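Local coordinates for SusD homolog (Bacteroides thetaiotaomicron VPI-5482, PDB 3FDH), which probably binds glycans at the outer membrane as a SusD/RagB-type lipoprotein for nutrient uptake, at residues 104-110 with 171-177. Coordinates in Å, arbitrary orientation, origin at the centre of the assembly. Numbering follows the deposited sequence.
Sequences GNDVTRG and NLQKEDL
Residues 171-177 run along the start of helix 106-127. They leave the end of helix 154-171 in a type I turn, Asn-171 to Lys-174, then extend through Glu-175 and Asp-176. CA atoms pair Asn-105 with Asp-176 (4.0 Å), Val-107 with Leu-172 (4.6 Å) and Gly-110 with Asn-171 (5.0 Å). Asn-105 is the N-cap residue, yet its side chain does not cap. Its chi1 is m, and OD1 accepts Leu-177 N at 2.7 Å. Residues 175 and 176 supply acceptors for the first NH groups of the helix. Glu-175 O accepts Asp-106 N (2.8 Å) and Val-107 N (3.3 Å). Asp-176, with chi1 near -91°, turns its carboxylate to Thr-108: OD1 accepts Thr-108 N at 2.9 Å, and OD2 accepts Thr-108 OG1 (chi1 m) at 2.7 Å. Asp-106 (m) points CB toward 171-177, 3.7 Å from Lys-174 CB. Water 1 links its OD2 to Glu-175 N; water 2 joins its OD1 to Asn-171 OD1 and Arg-109 NH1. Arg-109 NE binds Ile-93 O. Lys-174 has chi1 m and then extends, so NZ reaches Asn-171 OD1 at 2.8 Å. Val-107 (t) puts CG2 3.3 Å from Lys-174 O. Leu-172 (m, t) folds CD2 back to 3.7 Å from Val-107 O. A CB on Gly-110 would clash with Leu-172 CG. A loop remote in sequence thus offers a carbonyl and a carboxylate to NH groups at a helix N-terminus, joining two helices of the largely helical SusD-like fold.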
ATOM      1  N   GLY A 104      28.580 -13.039  -9.807  1.00 32.08           N
ATOM      2  CA  GLY A 104      28.277 -12.865 -11.228  1.00 32.14           C
ATOM      3  C   GLY A 104      26.806 -12.705 -11.533  1.00 32.27           C
ATOM      4  O   GLY A 104      26.412 -12.476 -12.675  1.00 33.10           O
ATOM      5  N   ASN A 105      25.990 -12.870 -10.504  1.00 30.84           N
ATOM      6  CA  ASN A 105      24.545 -12.703 -10.658  1.00 30.53           C
ATOM      7  C   ASN A 105      24.156 -11.318 -10.180  1.00 29.55           C
ATOM      8  O   ASN A 105      23.532 -11.133  -9.149  1.00 30.12           O
ATOM      9  CB  ASN A 105      23.791 -13.822  -9.954  1.00 29.76           C
ATOM     10  CG  ASN A 105      23.980 -15.124 -10.648  1.00 28.31           C
ATOM     11  OD1 ASN A 105      23.497 -15.309 -11.757  1.00 29.34           O
ATOM     12  ND2 ASN A 105      24.680 -16.037 -10.015  1.00 29.81           N
ATOM     13  N   ASP A 106      24.559 -10.349 -10.984  1.00 29.17           N
ATOM     14  CA  ASP A 106      24.390  -8.920 -10.654  1.00 30.12           C
ATOM     15  C   ASP A 106      22.977  -8.440 -10.813  1.00 29.24           C
ATOM     16  O   ASP A 106      22.515  -7.598 -10.036  1.00 30.08           O
ATOM     17  CB  ASP A 106      25.343  -8.047 -11.498  1.00 31.52           C
ATOM     18  CG  ASP A 106      26.796  -8.292 -11.158  1.00 33.94           C
ATOM     19  OD1 ASP A 106      27.126  -8.338  -9.956  1.00 32.96           O
ATOM     20  OD2 ASP A 106      27.611  -8.422 -12.093  1.00 34.58           O
ATOM     21  N   VAL A 107      22.278  -9.013 -11.786  1.00 29.03           N
ATOM     22  CA  VAL A 107      20.888  -8.641 -12.040  1.00 29.54           C
ATOM     23  C   VAL A 107      19.995  -9.137 -10.892  1.00 29.15           C
ATOM     24  O   VAL A 107      19.180  -8.402 -10.363  1.00 29.33           O
ATOM     25  CB  VAL A 107      20.388  -9.086 -13.426  1.00 29.37           C
ATOM     26  CG1 VAL A 107      18.855  -9.002 -13.481  1.00 31.45           C
ATOM     27  CG2 VAL A 107      21.034  -8.180 -14.512  1.00 27.96           C
ATOM     28  N   THR A 108      20.232 -10.370 -10.472  1.00 29.87           N
ATOM     29  CA  THR A 108      19.518 -10.968  -9.344  1.00 29.48           C
ATOM     30  C   THR A 108      19.822 -10.151  -8.103  1.00 29.92           C
ATOM     31  O   THR A 108      18.969  -9.904  -7.262  1.00 29.43           O
ATOM     32  CB  THR A 108      19.950 -12.448  -9.128  1.00 29.97           C
ATOM     33  OG1 THR A 108      19.465 -13.238 -10.217  1.00 27.11           O
ATOM     34  CG2 THR A 108      19.378 -12.991  -7.853  1.00 28.02           C
ATOM     35  N   ARG A 109      21.051  -9.667  -8.063  1.00 29.63           N
ATOM     36  CA  ARG A 109      21.526  -8.890  -6.925  1.00 29.29           C
ATOM     37  C   ARG A 109      20.749  -7.586  -6.828  1.00 29.26           C
ATOM     38  O   ARG A 109      20.351  -7.142  -5.751  1.00 27.49           O
ATOM     39  CB  ARG A 109      23.027  -8.606  -7.037  1.00 30.12           C
ATOM     40  CG  ARG A 109      23.621  -8.058  -5.769  1.00 31.59           C
ATOM     41  CD  ARG A 109      25.084  -7.727  -5.921  1.00 35.53           C
ATOM     42  NE  ARG A 109      25.745  -7.781  -4.622  1.00 39.17           N
ATOM     43  CZ  ARG A 109      26.983  -7.368  -4.381  1.00 39.56           C
ATOM     44  NH1 ARG A 109      27.713  -6.846  -5.342  1.00 38.74           N
ATOM     45  NH2 ARG A 109      27.492  -7.484  -3.170  1.00 42.24           N
ATOM     46  N   GLY A 110      20.547  -6.993  -7.993  1.00 29.20           N
ATOM     47  CA  GLY A 110      19.837  -5.738  -8.097  1.00 28.43           C
ATOM     48  C   GLY A 110      18.390  -5.906  -7.697  1.00 28.00           C
ATOM     49  O   GLY A 110      17.801  -5.065  -7.019  1.00 26.58           O
ATOM     50  N   ASN A 171      23.297  -2.282 -10.755  1.00 32.74           N
ATOM     51  CA  ASN A 171      23.410  -3.724 -10.925  1.00 33.09           C
ATOM     52  C   ASN A 171      22.429  -4.289 -11.945  1.00 32.34           C
ATOM     53  O   ASN A 171      22.729  -5.234 -12.660  1.00 32.55           O
ATOM     54  CB  ASN A 171      23.282  -4.457  -9.577  1.00 34.07           C
ATOM     55  CG  ASN A 171      24.542  -4.397  -8.782  1.00 33.69           C
ATOM     56  OD1 ASN A 171      25.634  -4.467  -9.357  1.00 30.92           O
ATOM     57  ND2 ASN A 171      24.424  -4.282  -7.458  1.00 30.66           N
ATOM     58  N   LEU A 172      21.268  -3.675 -12.017  1.00 31.88           N
ATOM     59  CA  LEU A 172      20.194  -4.169 -12.890  1.00 31.07           C
ATOM     60  C   LEU A 172      20.561  -4.000 -14.344  1.00 31.78           C
ATOM     61  O   LEU A 172      19.927  -4.583 -15.225  1.00 31.92           O
ATOM     62  CB  LEU A 172      18.865  -3.464 -12.622  1.00 30.27           C
ATOM     63  CG  LEU A 172      18.054  -3.833 -11.368  1.00 29.73           C
ATOM     64  CD1 LEU A 172      16.936  -2.793 -11.081  1.00 27.96           C
ATOM     65  CD2 LEU A 172      17.468  -5.285 -11.473  1.00 27.35           C
ATOM     66  N   GLN A 173      21.613  -3.233 -14.581  1.00 32.69           N
ATOM     67  CA  GLN A 173      22.044  -2.949 -15.950  1.00 32.47           C
ATOM     68  C   GLN A 173      23.163  -3.841 -16.375  1.00 32.72           C
ATOM     69  O   GLN A 173      23.707  -3.679 -17.452  1.00 34.07           O
ATOM     70  CB  GLN A 173      22.451  -1.496 -16.107  1.00 32.83           C
ATOM     71  CG  GLN A 173      21.290  -0.549 -15.819  1.00 36.27           C
ATOM     72  CD  GLN A 173      21.643   0.901 -15.986  1.00 37.39           C
ATOM     73  OE1 GLN A 173      21.820   1.379 -17.100  1.00 44.01           O
ATOM     74  NE2 GLN A 173      21.708   1.622 -14.878  1.00 34.69           N
ATOM     75  N   LYS A 174      23.481  -4.794 -15.518  1.00 32.91           N
ATOM     76  CA  LYS A 174      24.554  -5.762 -15.800  1.00 32.73           C
ATOM     77  C   LYS A 174      23.989  -7.091 -16.232  1.00 32.98           C
ATOM     78  O   LYS A 174      23.025  -7.138 -16.984  1.00 33.82           O
ATOM     79  CB  LYS A 174      25.453  -5.940 -14.586  1.00 32.68           C
ATOM     80  CG  LYS A 174      26.025  -4.603 -14.082  1.00 32.11           C
ATOM     81  CD  LYS A 174      26.879  -4.780 -12.861  1.00 33.31           C
ATOM     82  CE  LYS A 174      27.324  -3.443 -12.297  1.00 37.52           C
ATOM     83  NZ  LYS A 174      27.822  -3.518 -10.895  1.00 38.56           N
ATOM     84  N   GLU A 175      24.569  -8.165 -15.716  1.00 33.75           N
ATOM     85  CA  GLU A 175      24.130  -9.525 -16.062  1.00 33.78           C
ATOM     86  C   GLU A 175      24.025 -10.514 -14.921  1.00 33.23           C
ATOM     87  O   GLU A 175      24.478 -10.299 -13.808  1.00 32.57           O
ATOM     88  CB  GLU A 175      25.125 -10.160 -17.001  1.00 35.64           C
ATOM     89  CG  GLU A 175      25.677  -9.236 -18.039  1.00 44.02           C
ATOM     90  CD  GLU A 175      24.974  -9.329 -19.362  1.00 50.66           C
ATOM     91  OE1 GLU A 175      23.734  -9.133 -19.405  1.00 53.91           O
ATOM     92  OE2 GLU A 175      25.701  -9.586 -20.362  1.00 54.92           O
ATOM     93  N   ASP A 176      23.434 -11.639 -15.294  1.00 33.38           N
ATOM     94  CA  ASP A 176      23.318 -12.825 -14.454  1.00 33.83           C
ATOM     95  C   ASP A 176      24.007 -14.006 -15.111  1.00 33.41           C
ATOM     96  O   ASP A 176      24.113 -14.095 -16.331  1.00 34.82           O
ATOM     97  CB  ASP A 176      21.859 -13.234 -14.230  1.00 34.95           C
ATOM     98  CG  ASP A 176      21.239 -12.609 -13.003  1.00 30.63           C
ATOM     99  OD1 ASP A 176      21.903 -11.878 -12.243  1.00 29.70           O
ATOM    100  OD2 ASP A 176      20.065 -12.891 -12.784  1.00 31.00           O
ATOM    101  N   LEU A 177      24.480 -14.921 -14.281  1.00 32.16           N
ATOM    102  CA  LEU A 177      25.061 -16.159 -14.776  1.00 31.89           C
ATOM    103  C   LEU A 177      23.955 -17.207 -14.811  1.00 31.96           C
ATOM    104  O   LEU A 177      23.804 -17.970 -15.770  1.00 33.80           O
ATOM    105  CB  LEU A 177      26.208 -16.649 -13.896  1.00 32.26           C
ATOM    106  CG  LEU A 177      27.517 -15.874 -13.960  1.00 33.08           C
ATOM    107  CD1 LEU A 177      28.532 -16.532 -13.056  1.00 33.21           C
ATOM    108  CD2 LEU A 177      28.025 -15.831 -15.384  1.00 32.83           C
TER
HETATM  109  O   HOH W   1      27.426  -8.854 -14.640  1.00 39.94           O
HETATM  110  O   HOH W   2      27.095  -6.392  -8.392  1.00 48.08           O
HETATM  111  O   HOH W   3      29.625  -5.861 -10.915  1.00 60.06           O